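Local coordinates for protein exoglucanase A (Cellulomonas fimi, PDB 7CBD) that hydrolyses beta-1,4-glucosidic linkages of cellulose with inversion of anomeric configuration, releasing cellobiose, through the family 6 catalytic domain given here, at residues Leu96-Phe102 and Glu147-Asn153; Asp192-Gly197 and Asp232-Thr237; Ala112-Leu117 and Tyr169-Gly173. The contacts are given in a common frame with arbitrary orientation. Where two conformers were deposited one is given. Residues are numbered along the deposited sequence.

Interaction 1: Leu96-Phe102 and Glu147-Asn153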
ATOM      1  N   LEU A  96      -5.037  -2.611  14.276  1.00  5.01           N
ATOM      2  CA  LEU A  96      -4.699  -1.980  15.549  1.00  5.53           C
ATOM      3  C   LEU A  96      -5.944  -1.428  16.239  1.00  5.86           C
ATOM      4  O   LEU A  96      -6.890  -0.977  15.580  1.00  6.72           O
ATOM      5  CB  LEU A  96      -3.735  -0.814  15.354  1.00  5.33           C
ATOM      6  CG  LEU A  96      -2.266  -1.195  15.266  1.00  5.29           C
ATOM      7  CD1 LEU A  96      -1.469  -0.031  14.734  1.00  5.78           C
ATOM      8  CD2 LEU A  96      -1.709  -1.655  16.596  1.00  5.47           C
ATOM      9  N   PRO A  97      -5.957  -1.415  17.571  1.00  5.86           N
ATOM     10  CA  PRO A  97      -6.987  -0.642  18.278  1.00  5.43           C
ATOM     11  C   PRO A  97      -6.946   0.805  17.809  1.00  6.19           C
ATOM     12  O   PRO A  97      -5.873   1.381  17.628  1.00  7.40           O
ATOM     13  CB  PRO A  97      -6.576  -0.767  19.754  1.00  6.64           C
ATOM     14  CG  PRO A  97      -5.710  -1.999  19.798  1.00  6.45           C
ATOM     15  CD  PRO A  97      -4.978  -2.014  18.495  1.00  6.38           C
ATOM     16  N   GLY A  98      -8.125   1.386  17.590  1.00  6.68           N
ATOM     17  CA  GLY A  98      -8.197   2.751  17.102  1.00  6.93           C
ATOM     18  C   GLY A  98      -7.647   2.933  15.703  1.00  6.23           C
ATOM     19  O   GLY A  98      -7.166   4.022  15.366  1.00  6.87           O
ATOM     20  N   ARG A  99      -7.724   1.890  14.872  1.00  6.35           N
ATOM     21  CA  ARG A  99      -7.147   1.914  13.533  1.00  6.07           C
ATOM     22  C   ARG A  99      -7.618   3.132  12.749  1.00  7.02           C
ATOM     23  O   ARG A  99      -8.771   3.553  12.855  1.00  8.56           O
ATOM     24  CB  ARG A  99      -7.575   0.654  12.776  1.00  6.18           C
ATOM     25  CG  ARG A  99      -6.554   0.159  11.771  1.00  6.84           C
ATOM     26  CD  ARG A  99      -7.054  -1.058  11.013  1.00  6.71           C
ATOM     27  NE  ARG A  99      -8.137  -0.702  10.108  1.00  7.91           N
ATOM     28  CZ  ARG A  99      -8.871  -1.580   9.437  1.00  7.95           C
ATOM     29  NH1 ARG A  99      -8.637  -2.884   9.552  1.00  8.22           N
ATOM     30  NH2 ARG A  99      -9.842  -1.151   8.642  1.00 10.85           N
ATOM     31  N   ASP A 100      -6.709   3.696  11.955  1.00  6.66           N
ATOM     32  CA  ASP A 100      -7.017   4.816  11.061  1.00  7.38           C
ATOM     33  C   ASP A 100      -7.599   6.000  11.836  1.00  7.77           C
ATOM     34  O   ASP A 100      -8.688   6.491  11.542  1.00  8.80           O
ATOM     35  CB  ASP A 100      -7.958   4.388   9.928  1.00  8.78           C
ATOM     36  CG  ASP A 100      -7.525   3.100   9.267  1.00  9.67           C
ATOM     37  OD1 ASP A 100      -6.480   3.090   8.585  1.00 11.25           O
ATOM     38  OD2 ASP A 100      -8.225   2.084   9.431  1.00 11.33           O
ATOM     39  N   CYS A 101      -6.840   6.466  12.830  1.00  8.48           N
ATOM     40  CA  CYS A 101      -7.391   7.417  13.794  1.00  8.30           C
ATOM     41  C   CYS A 101      -7.744   8.771  13.191  1.00  9.27           C
ATOM     42  O   CYS A 101      -8.576   9.483  13.764  1.00 11.29           O
ATOM     43  CB  CYS A 101      -6.446   7.592  14.979  1.00  8.19           C
ATOM     44  SG  CYS A 101      -4.814   8.256  14.564  1.00  8.49           S
ATOM     45  N   PHE A 102      -7.037   9.148  12.186  1.00  9.78           N
ATOM     46  CA  PHE A 102      -7.382  10.416  11.384  0.51 11.90           C
ATOM     47  C   PHE A 102      -8.721  10.350  10.498  1.00 13.19           C
ATOM     48  O   PHE A 102      -9.086  11.382  10.039  1.00 14.72           O
ATOM     49  CB  PHE A 102      -6.180  10.716  10.477  0.51 12.38           C
ATOM     50  CG  PHE A 102      -6.140  12.111   9.911  0.51 12.83           C
ATOM     51  CD1 PHE A 102      -6.474  13.209  10.685  0.51 13.40           C
ATOM     52  CD2 PHE A 102      -5.715  12.321   8.608  0.51 13.24           C
ATOM     53  CE1 PHE A 102      -6.411  14.486  10.158  0.51 14.25           C
ATOM     54  CE2 PHE A 102      -5.646  13.593   8.079  0.51 13.62           C
ATOM     55  CZ  PHE A 102      -5.989  14.676   8.858  0.51 14.56           C
ATOM     56  N   GLU A 147       0.908  -2.773   9.739  1.00  5.11           N
ATOM     57  CA  GLU A 147      -0.054  -1.749  10.143  1.00  4.88           C
ATOM     58  C   GLU A 147       0.017  -0.467   9.322  1.00  4.71           C
ATOM     59  O   GLU A 147       0.464   0.582   9.808  1.00  5.41           O
ATOM     60  CB  GLU A 147       0.014  -1.501  11.652  1.00  5.53           C
ATOM     61  CG  GLU A 147      -0.371  -2.722  12.480  1.00  5.42           C
ATOM     62  CD  GLU A 147      -1.863  -3.050  12.466  1.00  5.42           C
ATOM     63  OE1 GLU A 147      -2.680  -2.225  11.995  1.00  5.79           O
ATOM     64  OE2 GLU A 147      -2.232  -4.148  12.940  1.00  5.66           O
ATOM     65  N   PRO A 148      -0.462  -0.509   8.081  1.00  4.60           N
ATOM     66  CA  PRO A 148      -0.617   0.727   7.303  1.00  5.83           C
ATOM     67  C   PRO A 148      -1.434   1.771   8.057  1.00  5.58           C
ATOM     68  O   PRO A 148      -2.283   1.445   8.888  1.00  5.63           O
ATOM     69  CB  PRO A 148      -1.355   0.252   6.044  1.00  6.87           C
ATOM     70  CG  PRO A 148      -0.999  -1.213   5.933  1.00  6.94           C
ATOM     71  CD  PRO A 148      -0.909  -1.702   7.345  1.00  6.23           C
ATOM     72  N   ASP A 149      -1.155   3.044   7.767  1.00  5.74           N
ATOM     73  CA  ASP A 149      -1.930   4.158   8.318  1.00  6.48           C
ATOM     74  C   ASP A 149      -1.933   4.176   9.846  1.00  5.68           C
ATOM     75  O   ASP A 149      -2.966   4.431  10.470  1.00  6.55           O
ATOM     76  CB  ASP A 149      -3.359   4.175   7.767  1.00  8.42           C
ATOM     77  CG  ASP A 149      -4.104   5.443   8.126  1.00  9.31           C
ATOM     78  OD1 ASP A 149      -3.447   6.495   8.280  1.00 10.30           O
ATOM     79  OD2 ASP A 149      -5.343   5.377   8.287  1.00  9.57           O
ATOM     80  N   SER A 150      -0.776   3.919  10.462  1.00  5.63           N
ATOM     81  CA  SER A 150      -0.715   3.883  11.921  1.00  5.47           C
ATOM     82  C   SER A 150       0.242   4.931  12.482  1.00  5.13           C
ATOM     83  O   SER A 150      -0.149   6.086  12.686  1.00  5.65           O
ATOM     84  CB  SER A 150      -0.401   2.470  12.444  1.00  5.43           C
ATOM     85  OG  SER A 150       0.881   2.012  12.035  1.00  5.63           O
ATOM     86  N   LEU A 151       1.499   4.543  12.706  1.00  5.54           N
ATOM     87  CA  LEU A 151       2.407   5.356  13.517  1.00  6.83           C
ATOM     88  C   LEU A 151       2.571   6.802  13.063  1.00  7.66           C
ATOM     89  O   LEU A 151       2.641   7.685  13.936  1.00  8.95           O
ATOM     90  CB  LEU A 151       3.763   4.661  13.685  1.00  7.33           C
ATOM     91  CG  LEU A 151       3.726   3.405  14.555  1.00  8.35           C
ATOM     92  CD1 LEU A 151       5.001   2.596  14.369  1.00  9.02           C
ATOM     93  CD2 LEU A 151       3.543   3.755  16.022  1.00 10.18           C
ATOM     94  N   PRO A 152       2.665   7.121  11.769  1.00  7.71           N
ATOM     95  CA  PRO A 152       2.853   8.530  11.386  1.00  8.73           C
ATOM     96  C   PRO A 152       1.680   9.437  11.729  1.00  7.63           C
ATOM     97  O   PRO A 152       1.845  10.664  11.688  1.00  8.46           O
ATOM     98  CB  PRO A 152       3.085   8.459   9.874  1.00 11.07           C
ATOM     99  CG  PRO A 152       3.606   7.061   9.636  1.00 11.10           C
ATOM    100  CD  PRO A 152       2.833   6.221  10.609  1.00  9.94           C
ATOM    101  N   ASN A 153       0.507   8.888  12.056  1.00  6.54           N
ATOM    102  CA  ASN A 153      -0.556   9.737  12.582  1.00  6.25           C
ATOM    103  C   ASN A 153      -0.138  10.401  13.882  1.00  7.25           C
ATOM    104  O   ASN A 153      -0.662  11.462  14.230  1.00  8.24           O
ATOM    105  CB  ASN A 153      -1.812   8.910  12.840  1.00  6.49           C
ATOM    106  CG  ASN A 153      -2.532   8.544  11.577  1.00  6.54           C
ATOM    107  OD1 ASN A 153      -3.139   9.398  10.932  1.00  8.79           O
ATOM    108  ND2 ASN A 153      -2.469   7.272  11.207  1.00  7.50           N
TER
HETATM  109  O   HOH W   1      -4.141   2.662  12.211  1.00  7.63           O
HETATM  110  O   HOH W   2      -5.685   7.775   9.918  1.00 16.95           O

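Interaction 2: Asp192-Gly197 and Asp232-Thr237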
ATOM      1  N   ASP A 192       5.121   0.090   7.786  1.00  4.86           N
ATOM      2  CA  ASP A 192       4.543   1.043   6.853  1.00  4.89           C
ATOM      3  C   ASP A 192       5.072   2.449   7.128  1.00  5.57           C
ATOM      4  O   ASP A 192       5.157   2.882   8.282  1.00  5.28           O
ATOM      5  CB  ASP A 192       3.028   1.047   7.002  1.00  5.80           C
ATOM      6  CG  ASP A 192       2.373   1.969   6.023  1.00  5.67           C
ATOM      7  OD1 ASP A 192       2.103   1.495   4.907  1.00  6.72           O
ATOM      8  OD2 ASP A 192       2.166   3.163   6.354  1.00  6.11           O
ATOM      9  N   ILE A 193       5.403   3.176   6.057  1.00  4.96           N
ATOM     10  CA  ILE A 193       5.915   4.538   6.201  1.00  5.46           C
ATOM     11  C   ILE A 193       5.088   5.557   5.419  1.00  5.18           C
ATOM     12  O   ILE A 193       5.609   6.584   4.971  1.00  6.69           O
ATOM     13  CB  ILE A 193       7.425   4.642   5.891  1.00  6.13           C
ATOM     14  CG1 ILE A 193       7.732   4.228   4.448  1.00  6.26           C
ATOM     15  CG2 ILE A 193       8.219   3.840   6.898  1.00  7.31           C
ATOM     16  CD1 ILE A 193       9.058   4.757   3.955  1.00  8.38           C
ATOM     17  N   GLY A 194       3.788   5.312   5.277  1.00  5.15           N
ATOM     18  CA  GLY A 194       2.983   6.305   4.582  1.00  5.76           C
ATOM     19  C   GLY A 194       3.481   6.503   3.165  1.00  4.74           C
ATOM     20  O   GLY A 194       3.878   5.551   2.486  1.00  5.57           O
ATOM     21  N   HIS A 195       3.470   7.753   2.711  1.00  4.81           N
ATOM     22  CA  HIS A 195       3.905   8.093   1.361  1.00  4.99           C
ATOM     23  C   HIS A 195       4.346   9.549   1.361  1.00  5.01           C
ATOM     24  O   HIS A 195       4.139  10.278   2.334  1.00  6.00           O
ATOM     25  CB  HIS A 195       2.797   7.858   0.326  1.00  5.50           C
ATOM     26  CG  HIS A 195       1.613   8.761   0.493  1.00  5.83           C
ATOM     27  ND1 HIS A 195       1.334   9.797  -0.376  1.00  6.20           N
ATOM     28  CD2 HIS A 195       0.645   8.796   1.441  1.00  6.70           C
ATOM     29  CE1 HIS A 195       0.241  10.421   0.023  1.00  6.84           C
ATOM     30  NE2 HIS A 195      -0.200   9.832   1.120  1.00  6.74           N
ATOM     31  N   SER A 196       4.919   9.988   0.236  1.00  5.37           N
ATOM     32  CA  SER A 196       5.503  11.327   0.211  1.00  5.85           C
ATOM     33  C   SER A 196       4.461  12.426   0.367  1.00  6.55           C
ATOM     34  O   SER A 196       4.784  13.503   0.875  1.00  7.15           O
ATOM     35  CB  SER A 196       6.312  11.554  -1.067  1.00  6.37           C
ATOM     36  OG  SER A 196       5.543  11.323  -2.236  1.00  6.87           O
ATOM     37  N   GLY A 197       3.226  12.195  -0.078  1.00  5.91           N
ATOM     38  CA  GLY A 197       2.191  13.204   0.069  1.00  7.55           C
ATOM     39  C   GLY A 197       1.692  13.381   1.486  1.00  8.45           C
ATOM     40  O   GLY A 197       0.868  14.266   1.743  1.00 10.13           O
ATOM     41  N   ASP A 232       3.629   3.880   0.170  1.00  3.83           N
ATOM     42  CA  ASP A 232       2.566   3.987  -0.821  1.00  4.68           C
ATOM     43  C   ASP A 232       1.513   2.900  -0.676  1.00  5.11           C
ATOM     44  O   ASP A 232       0.708   2.716  -1.610  1.00  5.53           O
ATOM     45  CB  ASP A 232       3.117   3.994  -2.260  1.00  5.76           C
ATOM     46  CG  ASP A 232       2.498   5.058  -3.155  1.00  5.56           C
ATOM     47  OD1 ASP A 232       1.783   5.961  -2.671  1.00  6.49           O
ATOM     48  OD2 ASP A 232       2.782   4.991  -4.378  1.00  6.44           O
ATOM     49  N   VAL A 233       1.467   2.166   0.449  1.00  5.34           N
ATOM     50  CA  VAL A 233       0.477   1.093   0.493  1.00  6.35           C
ATOM     51  C   VAL A 233      -0.936   1.646   0.427  1.00  5.21           C
ATOM     52  O   VAL A 233      -1.315   2.597   1.131  1.00  5.88           O
ATOM     53  CB  VAL A 233       0.721  -0.051   1.499  1.00 12.92           C
ATOM     54  CG1 VAL A 233       2.075  -0.013   2.209  1.00  9.12           C
ATOM     55  CG2 VAL A 233      -0.471  -0.336   2.352  1.00 11.70           C
ATOM     56  N   ALA A 234      -1.700   1.090  -0.495  1.00  5.58           N
ATOM     57  CA  ALA A 234      -3.070   1.483  -0.779  1.00  6.52           C
ATOM     58  C   ALA A 234      -3.197   2.922  -1.241  1.00  6.64           C
ATOM     59  O   ALA A 234      -4.307   3.447  -1.283  1.00  9.08           O
ATOM     60  CB  ALA A 234      -4.015   1.194   0.393  1.00  6.64           C
ATOM     61  N   ASN A 235      -2.096   3.571  -1.608  1.00  5.05           N
ATOM     62  CA  ASN A 235      -2.113   4.936  -2.111  1.00  5.08           C
ATOM     63  C   ASN A 235      -1.739   4.939  -3.585  1.00  5.79           C
ATOM     64  O   ASN A 235      -1.580   3.888  -4.216  1.00  5.91           O
ATOM     65  CB  ASN A 235      -1.225   5.856  -1.257  1.00  7.01           C
ATOM     66  CG  ASN A 235      -1.744   7.291  -1.214  1.00  6.39           C
ATOM     67  OD1 ASN A 235      -1.524   8.070  -2.143  1.00  7.45           O
ATOM     68  ND2 ASN A 235      -2.453   7.637  -0.150  1.00  6.62           N
ATOM     69  N   THR A 236      -1.636   6.142  -4.144  1.00  5.47           N
ATOM     70  CA  THR A 236      -1.462   6.322  -5.575  1.00  5.28           C
ATOM     71  C   THR A 236      -0.329   7.271  -5.932  1.00  5.51           C
ATOM     72  O   THR A 236      -0.140   7.550  -7.118  1.00  6.54           O
ATOM     73  CB  THR A 236      -2.765   6.808  -6.231  1.00  6.48           C
ATOM     74  OG1 THR A 236      -3.164   8.050  -5.640  1.00  6.84           O
ATOM     75  CG2 THR A 236      -3.875   5.789  -6.041  1.00  7.31           C
ATOM     76  N   THR A 237       0.439   7.754  -4.966  1.00  5.84           N
ATOM     77  CA  THR A 237       1.496   8.701  -5.287  1.00  6.05           C
ATOM     78  C   THR A 237       2.467   8.055  -6.272  1.00  6.28           C
ATOM     79  O   THR A 237       2.877   6.906  -6.062  1.00  6.01           O
ATOM     80  CB  THR A 237       2.207   9.101  -4.005  1.00  6.12           C
ATOM     81  OG1 THR A 237       1.248   9.718  -3.137  1.00  7.65           O
ATOM     82  CG2 THR A 237       3.337  10.075  -4.296  1.00  8.07           C
TER
HETATM   83  O   HOH W   3       2.359   3.264   2.988  1.00  7.08           O

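Interaction 3: Ala112-Leu117 and Tyr169-Gly173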
ATOM      1  N   ALA A 112      -9.955   1.918  20.718  1.00  7.72           N
ATOM      2  CA  ALA A 112      -8.727   2.397  21.350  1.00  8.13           C
ATOM      3  C   ALA A 112      -8.915   2.377  22.867  1.00  8.49           C
ATOM      4  O   ALA A 112      -9.096   3.407  23.518  1.00  9.07           O
ATOM      5  CB  ALA A 112      -8.389   3.797  20.856  1.00  9.00           C
ATOM      6  N   THR A 113      -8.909   1.161  23.419  1.00  7.32           N
ATOM      7  CA  THR A 113      -9.037   0.923  24.850  1.00  7.76           C
ATOM      8  C   THR A 113      -8.163  -0.268  25.205  1.00  8.48           C
ATOM      9  O   THR A 113      -7.757  -1.044  24.337  1.00  8.33           O
ATOM     10  CB  THR A 113     -10.468   0.547  25.256  1.00  8.07           C
ATOM     11  OG1 THR A 113     -10.835  -0.669  24.588  1.00  7.91           O
ATOM     12  CG2 THR A 113     -11.456   1.648  24.909  1.00  8.15           C
ATOM     13  N   ASP A 114      -7.911  -0.431  26.507  1.00  9.47           N
ATOM     14  CA  ASP A 114      -7.166  -1.597  26.975  1.00 10.67           C
ATOM     15  C   ASP A 114      -7.832  -2.894  26.538  1.00 10.06           C
ATOM     16  O   ASP A 114      -7.148  -3.859  26.188  1.00 11.02           O
ATOM     17  CB  ASP A 114      -7.015  -1.561  28.496  1.00 13.80           C
ATOM     18  CG  ASP A 114      -5.902  -0.638  28.957  1.00 17.17           C
ATOM     19  OD1 ASP A 114      -5.558  -0.690  30.154  1.00 21.95           O
ATOM     20  OD2 ASP A 114      -5.379   0.149  28.144  1.00 17.88           O
ATOM     21  N   ALA A 115      -9.166  -2.940  26.552  1.00 10.17           N
ATOM     22  CA  ALA A 115      -9.857  -4.145  26.105  1.00 10.42           C
ATOM     23  C   ALA A 115      -9.601  -4.395  24.626  1.00  8.98           C
ATOM     24  O   ALA A 115      -9.404  -5.540  24.204  1.00  9.80           O
ATOM     25  CB  ALA A 115     -11.352  -4.031  26.391  1.00 11.72           C
ATOM     26  N   GLY A 116      -9.598  -3.328  23.823  1.00  8.68           N
ATOM     27  CA  GLY A 116      -9.278  -3.484  22.414  1.00  8.45           C
ATOM     28  C   GLY A 116      -7.867  -4.000  22.199  1.00  7.76           C
ATOM     29  O   GLY A 116      -7.631  -4.877  21.362  1.00  7.98           O
ATOM     30  N   LEU A 117      -6.911  -3.478  22.972  1.00  7.58           N
ATOM     31  CA  LEU A 117      -5.534  -3.952  22.860  1.00  7.95           C
ATOM     32  C   LEU A 117      -5.403  -5.407  23.291  1.00  8.13           C
ATOM     33  O   LEU A 117      -4.673  -6.176  22.663  1.00  7.99           O
ATOM     34  CB  LEU A 117      -4.597  -3.062  23.673  1.00  8.47           C
ATOM     35  CG  LEU A 117      -3.119  -3.467  23.645  1.00  9.29           C
ATOM     36  CD1 LEU A 117      -2.525  -3.283  22.250  1.00  9.44           C
ATOM     37  CD2 LEU A 117      -2.332  -2.678  24.695  1.00  9.97           C
ATOM     38  N   TYR A 169      -1.826   2.757  22.066  1.00  8.65           N
ATOM     39  CA  TYR A 169      -2.147   1.454  21.504  1.00  8.89           C
ATOM     40  C   TYR A 169      -1.417   1.190  20.198  1.00  8.47           C
ATOM     41  O   TYR A 169      -1.071   0.041  19.920  1.00  9.23           O
ATOM     42  CB  TYR A 169      -3.660   1.309  21.363  1.00 10.35           C
ATOM     43  CG  TYR A 169      -4.333   1.510  22.694  1.00 10.52           C
ATOM     44  CD1 TYR A 169      -4.148   0.595  23.720  1.00 11.73           C
ATOM     45  CD2 TYR A 169      -5.108   2.631  22.945  1.00 11.75           C
ATOM     46  CE1 TYR A 169      -4.737   0.774  24.949  1.00 12.54           C
ATOM     47  CE2 TYR A 169      -5.700   2.820  24.170  1.00 13.21           C
ATOM     48  CZ  TYR A 169      -5.511   1.889  25.169  1.00 14.47           C
ATOM     49  OH  TYR A 169      -6.097   2.073  26.394  1.00 16.01           O
ATOM     50  N   TYR A 170      -1.154   2.225  19.395  1.00  7.94           N
ATOM     51  CA  TYR A 170      -0.304   2.019  18.227  1.00  7.66           C
ATOM     52  C   TYR A 170       1.099   1.626  18.660  1.00  8.10           C
ATOM     53  O   TYR A 170       1.688   0.690  18.113  1.00  8.50           O
ATOM     54  CB  TYR A 170      -0.236   3.280  17.365  1.00  8.32           C
ATOM     55  CG  TYR A 170      -1.473   3.650  16.573  1.00  7.45           C
ATOM     56  CD1 TYR A 170      -1.431   4.723  15.696  1.00  7.08           C
ATOM     57  CD2 TYR A 170      -2.675   2.952  16.696  1.00  7.30           C
ATOM     58  CE1 TYR A 170      -2.540   5.109  14.966  1.00  6.70           C
ATOM     59  CE2 TYR A 170      -3.807   3.325  15.952  1.00  6.54           C
ATOM     60  CZ  TYR A 170      -3.727   4.416  15.100  1.00  5.98           C
ATOM     61  OH  TYR A 170      -4.820   4.836  14.370  1.00  6.73           O
ATOM     62  N   ARG A 171       1.648   2.320  19.657  1.00  8.20           N
ATOM     63  CA  ARG A 171       2.998   2.002  20.106  1.00  9.19           C
ATOM     64  C   ARG A 171       3.064   0.595  20.696  1.00  9.31           C
ATOM     65  O   ARG A 171       3.952  -0.194  20.358  1.00  9.31           O
ATOM     66  CB  ARG A 171       3.467   3.043  21.116  1.00 10.72           C
ATOM     67  CG  ARG A 171       3.825   4.387  20.505  1.00 11.27           C
ATOM     68  CD  ARG A 171       4.333   5.287  21.611  1.00 12.21           C
ATOM     69  NE  ARG A 171       4.703   6.633  21.187  1.00 13.53           N
ATOM     70  CZ  ARG A 171       5.943   7.006  20.889  1.00 13.77           C
ATOM     71  NH1 ARG A 171       6.936   6.125  20.922  1.00 14.64           N
ATOM     72  NH2 ARG A 171       6.191   8.263  20.551  1.00 14.38           N
ATOM     73  N   GLN A 172       2.121   0.259  21.578  0.65  8.50           N
ATOM     74  CA  GLN A 172       2.172  -1.044  22.234  0.65  9.02           C
ATOM     75  C   GLN A 172       1.755  -2.162  21.286  0.65  8.97           C
ATOM     76  O   GLN A 172       2.308  -3.269  21.343  0.65  9.40           O
ATOM     77  CB  GLN A 172       1.315  -1.028  23.499  0.65 11.70           C
ATOM     78  CG  GLN A 172       1.804  -0.018  24.536  0.65 14.11           C
ATOM     79  CD  GLN A 172       0.819   0.212  25.662  0.65 16.63           C
ATOM     80  OE1 GLN A 172       0.064  -0.687  26.035  0.65 17.06           O
ATOM     81  NE2 GLN A 172       0.823   1.422  26.214  0.65 18.46           N
ATOM     82  N   GLY A 173       0.795  -1.888  20.400  1.00  7.97           N
ATOM     83  CA  GLY A 173       0.356  -2.904  19.464  1.00  7.29           C
ATOM     84  C   GLY A 173       1.403  -3.218  18.419  1.00  6.45           C
ATOM     85  O   GLY A 173       1.637  -4.386  18.100  1.00  7.48           O
TER

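Interaction 1: Leu96-Phe102 and Glu147-Asn153
Leu96, Glu147 and Asn153 give up the most surface where the loops 96-102 and 147-153 meet. Leu96 lays its CG 3.4 Å from CD of Glu147 and its CD1 3.6 Å from CB of Ser150, while its backbone N makes a weak hydrogen bond of 3.3 Å to Glu147 OE1. A glutamate suits this buried spot because its carboxylate is supplied with donors: OE2 also takes the hydroxyl of Tyr120. Farther along, Asn153 places its CB 3.5 Å from SG of Cys101, disulfide-bonded to Cys163. Asparagine suits the place because its amide works both ways: ND2 donates to Asp149 OD1 (3.2 Å) and Ser150 O (3.0 Å), and OD1 accepts from Asn157. Between them, Asp100 OD1 lies 2.6 Å from Asp149 OD2, so one acid probably carries a proton; Tyr94 hydrogen-bonds to the same OD1. Water 1 links Asp100 N to Asp149 O. Such loops after adjacent parallel strands, gathered around the predicted proton donor Asp149, are characteristic of the active-site end of the family 6 barrel.

Interaction 2: Asp192-Gly197 and Asp232-Thr237
Close to the predicted catalytic acids of this glycosidase, two loops meet at the C-terminal ends of neighbouring parallel strands, 187-192 and 228-231. The backbone join is a hydrogen bond from Asp232 N to Gly194 O of 2.9 Å. Beside it a water bridges the two loops, accepting from Val233 N (2.9 Å) and donating to Asp192 OD1 (2.6 Å) and Gly194 O (2.8 Å). Asp192 also closes an Asx turn, its OD2 accepting from Gly194 N at 2.9 Å; Gly194 itself has a positive phi of 60°, which a residue without a side chain adopts readily. In the family 6 fold, a distorted parallel beta/alpha barrel, such loops after the strands form the active-site end, and the Asp192 side chain lies about 6 Å from that of Asp149, the predicted proton donor. His195 occupies the N-cap position of helix 196-199 and has the most surface covered. An imidazole suits the place: its ND1 shares a 2.8 Å hydrogen bond with the hydroxyl OG1 of Thr237, while one flat face packs against Asn235, whose ND2 is 3.4 Å from His195 NE2 without bonding to it. Asn235 OD1 accepts from Thr236 N at 2.8 Å, and Arg328 reaches both this oxygen and the Thr237 hydroxyl. Asp232 begins a type II turn, with Asn235 N bonded to Asp232 O at 2.9 Å, and its carboxylate is met by Asn299.

Interaction 3: Ala112-Leu117 and Tyr169-Gly173
Nonpolar contact accounts for much of the meeting between the start of helix 114-132 and the middle part of helix 161-182, and Tyr169 is at its centre. This tyrosine has more surface covered than any other residue of the pair of segments. Leu117 brings its CB to 3.7 Å from Tyr169 CD1, and Ala112 places its CB 4.1 Å from CD2 of the same ring. A small alanine lets the aromatic ring come close to the backbone, with Ala112 C only 3.5 Å from Tyr169 CE2. Leu117 also reaches along the second helix, where its CD1 packs 4.0 Å from CA of Gly173.

Of the polar contacts, the one hydrogen bond between the segments runs from Tyr169 OH to Asp114 OD2, 2.7 Å long, with the carboxylate oxygen near the plane of the ring at its edge. At the exposed rim, the methyl CD2 of Leu117 comes within van der Waals reach of the amide oxygen OE1 of Gln172, at 3.4 Å. Local bonds shape the helix start. Thr113 is the N-cap, its OG1 accepting from Gly116 N at 3.0 Å, while Leu117 N donates to Thr113 O at 2.9 Å in the first helical turn.

The Tyr169 side chain, chiefly through its CB, also packs on Pro97 of the loop 96-102. A tyrosine fits this partly buried border because it offers both characters: its ring packs against leucine and alanine, whereas its hydroxyl finds a charged acceptor in the exposed Asp114.

In the fold
Interactions 1 and 2 are buried and belong to the loops at the C-terminal ends of adjacent parallel strands; they touch directly, Pro148 packing on Asp192 and Val233. Interaction 3 is only partly buried, farther from the chain's centre, and joins helices outside the barrel's strands. It nevertheless meets interaction 1, because Tyr170, next to Tyr169 on helix 161-182, turns its hydroxyl to Gly98 O in the loop 96-102; interactions 2 and 3 stay about 10 Å apart at their nearest atoms. The chemistry follows position: polar groups and bridging waters are prominent near the predicted catalytic acids, whereas interaction 3 is mainly a tyrosine ring on aliphatic groups, with one hydrogen bond to an exposed aspartate.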